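Local coordinates for nigritoxine (Vibrio nigripulchritudo, PDB 5M41), which acts as a bacterial toxin against crustaceans and insects, at residues A[735-739]-A[740-744]; A[345-348]-A[349-352]. All coordinates share one frame; numbering follows the deposited sequence.

Interaction 1 of 2, residues A[735-739]-A[740-744]; sequences QELNL and QGLSN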
loop_
_atom_site.group_PDB
_atom_site.type_symbol
_atom_site.label_atom_id
_atom_site.label_comp_id
_atom_site.label_asym_id
_atom_site.label_seq_id
_atom_site.Cartn_x
_atom_site.Cartn_y
_atom_site.Cartn_z
ATOM N N GLN A 735 -37.183 2.376 10.199
ATOM C CA GLN A 735 -37.986 1.240 10.630
ATOM C C GLN A 735 -38.075 1.149 12.154
ATOM O O GLN A 735 -37.071 1.264 12.843
ATOM C CB GLN A 735 -37.414 -0.050 10.032
ATOM C CG GLN A 735 -38.189 -1.293 10.397
ATOM C CD GLN A 735 -37.563 -2.553 9.833
ATOM O OE1 GLN A 735 -36.360 -2.791 9.983
ATOM N NE2 GLN A 735 -38.387 -3.377 9.171
ATOM N N GLU A 736 -39.284 0.948 12.665
ATOM C CA GLU A 736 -39.517 0.753 14.098
ATOM C C GLU A 736 -39.120 -0.661 14.469
ATOM O O GLU A 736 -39.652 -1.623 13.919
ATOM C CB GLU A 736 -40.996 0.993 14.449
ATOM C CG GLU A 736 -41.470 2.416 14.184
ATOM C CD GLU A 736 -40.624 3.444 14.917
ATOM O OE1 GLU A 736 -40.718 3.499 16.161
ATOM O OE2 GLU A 736 -39.854 4.182 14.255
ATOM N N LEU A 737 -38.158 -0.792 15.376
ATOM C CA LEU A 737 -37.692 -2.123 15.765
ATOM C C LEU A 737 -38.153 -2.465 17.173
ATOM O O LEU A 737 -38.353 -1.575 17.992
ATOM C CB LEU A 737 -36.168 -2.212 15.680
ATOM C CG LEU A 737 -35.471 -2.002 14.329
ATOM C CD1 LEU A 737 -33.957 -2.068 14.519
ATOM C CD2 LEU A 737 -35.936 -3.050 13.320
ATOM N N ASN A 738 -38.323 -3.752 17.451
ATOM C CA ASN A 738 -38.586 -4.207 18.812
ATOM C C ASN A 738 -37.565 -5.275 19.172
ATOM O O ASN A 738 -36.820 -5.758 18.288
ATOM C CB ASN A 738 -40.056 -4.669 19.029
ATOM C CG ASN A 738 -40.439 -5.895 18.200
ATOM O OD1 ASN A 738 -39.592 -6.696 17.792
ATOM N ND2 ASN A 738 -41.754 -6.059 17.973
ATOM N N LEU A 739 -37.528 -5.636 20.451
ATOM C CA LEU A 739 -36.502 -6.529 20.978
ATOM C C LEU A 739 -36.560 -7.917 20.364
ATOM O O LEU A 739 -35.521 -8.521 20.086
ATOM C CB LEU A 739 -36.596 -6.625 22.510
ATOM C CG LEU A 739 -36.170 -5.406 23.337
ATOM C CD1 LEU A 739 -36.396 -5.728 24.812
ATOM C CD2 LEU A 739 -34.719 -4.990 23.101
ATOM N N GLN A 740 -37.770 -8.422 20.142
ATOM C CA GLN A 740 -37.920 -9.727 19.546
ATOM C C GLN A 740 -37.353 -9.699 18.120
ATOM O O GLN A 740 -36.624 -10.597 17.717
ATOM C CB GLN A 740 -39.403 -10.168 19.553
ATOM C CG GLN A 740 -39.596 -11.687 19.535
ATOM C CD GLN A 740 -38.860 -12.399 20.674
ATOM O OE1 GLN A 740 -39.262 -12.327 21.838
ATOM N NE2 GLN A 740 -37.763 -13.077 20.340
ATOM N N GLY A 741 -37.695 -8.662 17.356
ATOM C CA GLY A 741 -37.139 -8.496 16.006
ATOM C C GLY A 741 -35.613 -8.452 16.080
ATOM O O GLY A 741 -34.936 -9.071 15.278
ATOM N N LEU A 742 -35.077 -7.741 17.071
ATOM C CA LEU A 742 -33.626 -7.678 17.258
ATOM C C LEU A 742 -33.039 -9.044 17.623
ATOM O O LEU A 742 -31.986 -9.415 17.100
ATOM C CB LEU A 742 -33.251 -6.622 18.300
ATOM C CG LEU A 742 -33.448 -5.190 17.797
ATOM C CD1 LEU A 742 -33.220 -4.227 18.956
ATOM C CD2 LEU A 742 -32.525 -4.863 16.627
ATOM N N SER A 743 -33.720 -9.796 18.491
ATOM C CA SER A 743 -33.271 -11.165 18.849
ATOM C C SER A 743 -33.338 -12.127 17.673
ATOM O O SER A 743 -32.418 -12.925 17.448
ATOM C CB SER A 743 -34.101 -11.729 20.001
ATOM O OG SER A 743 -33.622 -11.188 21.221
ATOM N N ASN A 744 -34.434 -12.049 16.926
ATOM C CA ASN A 744 -34.557 -12.860 15.711
ATOM C C ASN A 744 -33.497 -12.518 14.667
ATOM O O ASN A 744 -32.949 -13.423 14.049
ATOM C CB ASN A 744 -35.980 -12.809 15.143
ATOM C CG ASN A 744 -37.009 -13.292 16.150
ATOM O OD1 ASN A 744 -36.686 -14.051 17.069
ATOM N ND2 ASN A 744 -38.240 -12.830 16.011
#
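Asn738 and Gly741 meet at the first turn of helix 739-751, a compact example of how a helix start is closed by polar and apolar means together. The polar part begins with the N-cap. OD1 of Asn738 accepts from Gly741 N at 2.8 Å, with the amide nearly along the C=O axis (169°). With CG set between the backbone N and the carbonyl carbon (chi1 64°), the Asn738 side chain turns its OD1 forward to the amide of Gly741. Two main-chain bonds then start the regular helical pattern: Leu742 N donates to Asn738 O at 2.9 Å, and Ser743 N to Leu739 O at 2.7 Å. Asn738 thus serves the helix twice, once through its side chain and once through its carbonyl.

The apolar part joins the residue before the cap to the fourth residue after it. CD1 of Leu737 touches CD2 of Leu742 at 3.8 Å, and the two side chains cross at about a right angle. This spacing is that of a hydrophobic staple. Both leucines also rest on Leu730 of helix 719-731, and the buried Leu742 meets Met726 as well. Leu739 approaches Leu742 only loosely, CD2 to CD1 4.5 Å, while both pack on Tyr665. Ser743 spends its hydroxyl on Asp669 by a hydrogen bond.

Cap and staple act on the same short turn. The Asn738 oxygen gives a partner to the amide of Gly741, whose usual i-4 carbonyl, that of Leu737, lies before the helix. The leucine pair spans the cap, consistent with a helix start held by both a polar and an apolar contact, with the apolar half docked against the preceding helix.

Interaction 2 of 2, residues A[345-348]-A[349-352]; sequences LSKV and SKNL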
loop_
_atom_site.group_PDB
_atom_site.type_symbol
_atom_site.label_atom_id
_atom_site.label_comp_id
_atom_site.label_asym_id
_atom_site.label_seq_id
_atom_site.Cartn_x
_atom_site.Cartn_y
_atom_site.Cartn_z
ATOM N N LEU A 345 10.273 -4.728 3.579
ATOM C CA LEU A 345 10.653 -5.216 2.254
ATOM C C LEU A 345 10.173 -6.639 2.103
ATOM O O LEU A 345 10.200 -7.408 3.080
ATOM C CB LEU A 345 12.177 -5.248 2.095
ATOM C CG LEU A 345 12.880 -3.909 2.236
ATOM C CD1 LEU A 345 14.382 -4.131 2.307
ATOM C CD2 LEU A 345 12.509 -2.991 1.073
ATOM N N SER A 346 9.739 -6.979 0.885
ATOM C CA SER A 346 9.425 -8.343 0.526
ATOM C C SER A 346 10.150 -8.627 -0.767
ATOM O O SER A 346 10.296 -7.748 -1.607
ATOM C CB SER A 346 7.929 -8.539 0.290
ATOM O OG SER A 346 7.149 -8.325 1.455
ATOM N N LYS A 347 10.595 -9.861 -0.923
ATOM C CA LYS A 347 11.168 -10.321 -2.160
ATOM C C LYS A 347 10.046 -11.038 -2.898
ATOM O O LYS A 347 9.154 -11.611 -2.272
ATOM C CB LYS A 347 12.319 -11.284 -1.865
ATOM C CG LYS A 347 13.338 -11.377 -2.990
ATOM C CD LYS A 347 14.328 -12.524 -2.796
ATOM C CE LYS A 347 15.091 -12.425 -1.479
ATOM N NZ LYS A 347 16.132 -13.488 -1.384
ATOM N N VAL A 348 10.078 -10.989 -4.224
ATOM C CA VAL A 348 9.042 -11.603 -5.031
ATOM C C VAL A 348 9.181 -13.112 -4.946
ATOM O O VAL A 348 10.300 -13.630 -4.893
ATOM C CB VAL A 348 9.053 -11.077 -6.511
ATOM C CG1 VAL A 348 10.271 -11.566 -7.290
ATOM C CG2 VAL A 348 7.769 -11.454 -7.219
ATOM N N SER A 349 8.059 -13.818 -4.864
ATOM C CA SER A 349 8.133 -15.250 -4.936
ATOM C C SER A 349 8.488 -15.680 -6.358
ATOM O O SER A 349 7.806 -15.313 -7.300
ATOM C CB SER A 349 6.831 -15.901 -4.510
ATOM O OG SER A 349 6.923 -17.273 -4.846
ATOM N N LYS A 350 9.563 -16.448 -6.499
ATOM C CA LYS A 350 9.926 -17.069 -7.780
ATOM C C LYS A 350 8.826 -17.992 -8.329
ATOM O O LYS A 350 8.723 -18.185 -9.543
ATOM C CB LYS A 350 11.288 -17.772 -7.666
ATOM C CG LYS A 350 12.455 -16.820 -7.939
ATOM C CD LYS A 350 13.420 -16.684 -6.764
ATOM C CE LYS A 350 14.190 -15.366 -6.853
ATOM N NZ LYS A 350 14.966 -15.032 -5.620
ATOM N N ASN A 351 7.990 -18.516 -7.431
ATOM C CA ASN A 351 6.758 -19.210 -7.792
ATOM C C ASN A 351 5.684 -18.384 -8.538
ATOM O O ASN A 351 4.792 -18.949 -9.183
ATOM C CB ASN A 351 6.135 -19.787 -6.531
ATOM C CG ASN A 351 5.512 -21.140 -6.761
ATOM O OD1 ASN A 351 6.043 -21.953 -7.518
ATOM N ND2 ASN A 351 4.385 -21.398 -6.100
ATOM N N LEU A 352 5.769 -17.055 -8.457
ATOM C CA LEU A 352 4.750 -16.166 -9.032
ATOM C C LEU A 352 4.658 -16.231 -10.559
ATOM O O LEU A 352 3.568 -16.209 -11.113
ATOM C CB LEU A 352 5.010 -14.714 -8.602
ATOM C CG LEU A 352 4.052 -13.627 -9.085
ATOM C CD1 LEU A 352 2.682 -13.842 -8.477
ATOM C CD2 LEU A 352 4.558 -12.231 -8.736
#
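Ser349 O accepts from Leu352 N at 2.9 Å, and this bond closes a turn that begins at Ser349, directly after its neighbour Val348. The intervening Lys350 and Asn351 have helical backbone angles, close to a type I beta turn. A weak second bond runs from Asn351 N to Ser349 OG, 3.1 Å long and bent, consistent with an ST turn.

The turn brings Leu352 round to the end of the strand, against Val348. Its CD2 lies 3.6 Å from Val348 CG2, and the two side chains cross at about a right angle. Leu352 has CG anti to its backbone N (chi1 -179°), which carries the branched end to the valine. Val348 rests on Trp286 and Val328, Leu352 on Ala285 and Ile438.

Elsewhere the Lys350 side chain crosses that of Lys347 at a slant, its NZ meeting CD of Lys347 at 3.8 Å. The NZ atoms of Lys347 and Lys350 stay 4.7 Å apart, a likely mild repulsion, and Lys347 NZ makes a weak hydrogen bond to Glu322 O. Such an arrangement is that of a beta turn leaving strand 340-348 of an antiparallel sheet.

Interaction 2 comes first along the chain and interaction 1 close to its C-terminal end, with their centres about 50 Å apart and their nearest atoms about 42 Å apart. They share no secondary-structure element. The earlier contact has its centre about 16 Å from the centre of the chain, where strand 340-348 leaves a six-stranded antiparallel sheet; the later one lies at the surface, its centre about 41 Å from that of the chain, where helix 739-751 begins after helix 719-731. Neither includes the magnesium-binding residues Val189, Glu192 and Asp195. Both nonetheless mark boundaries, one ending a strand and the other starting a helix, and each is a short-range contact that also packs against its own neighbouring elements, in an elongated single chain.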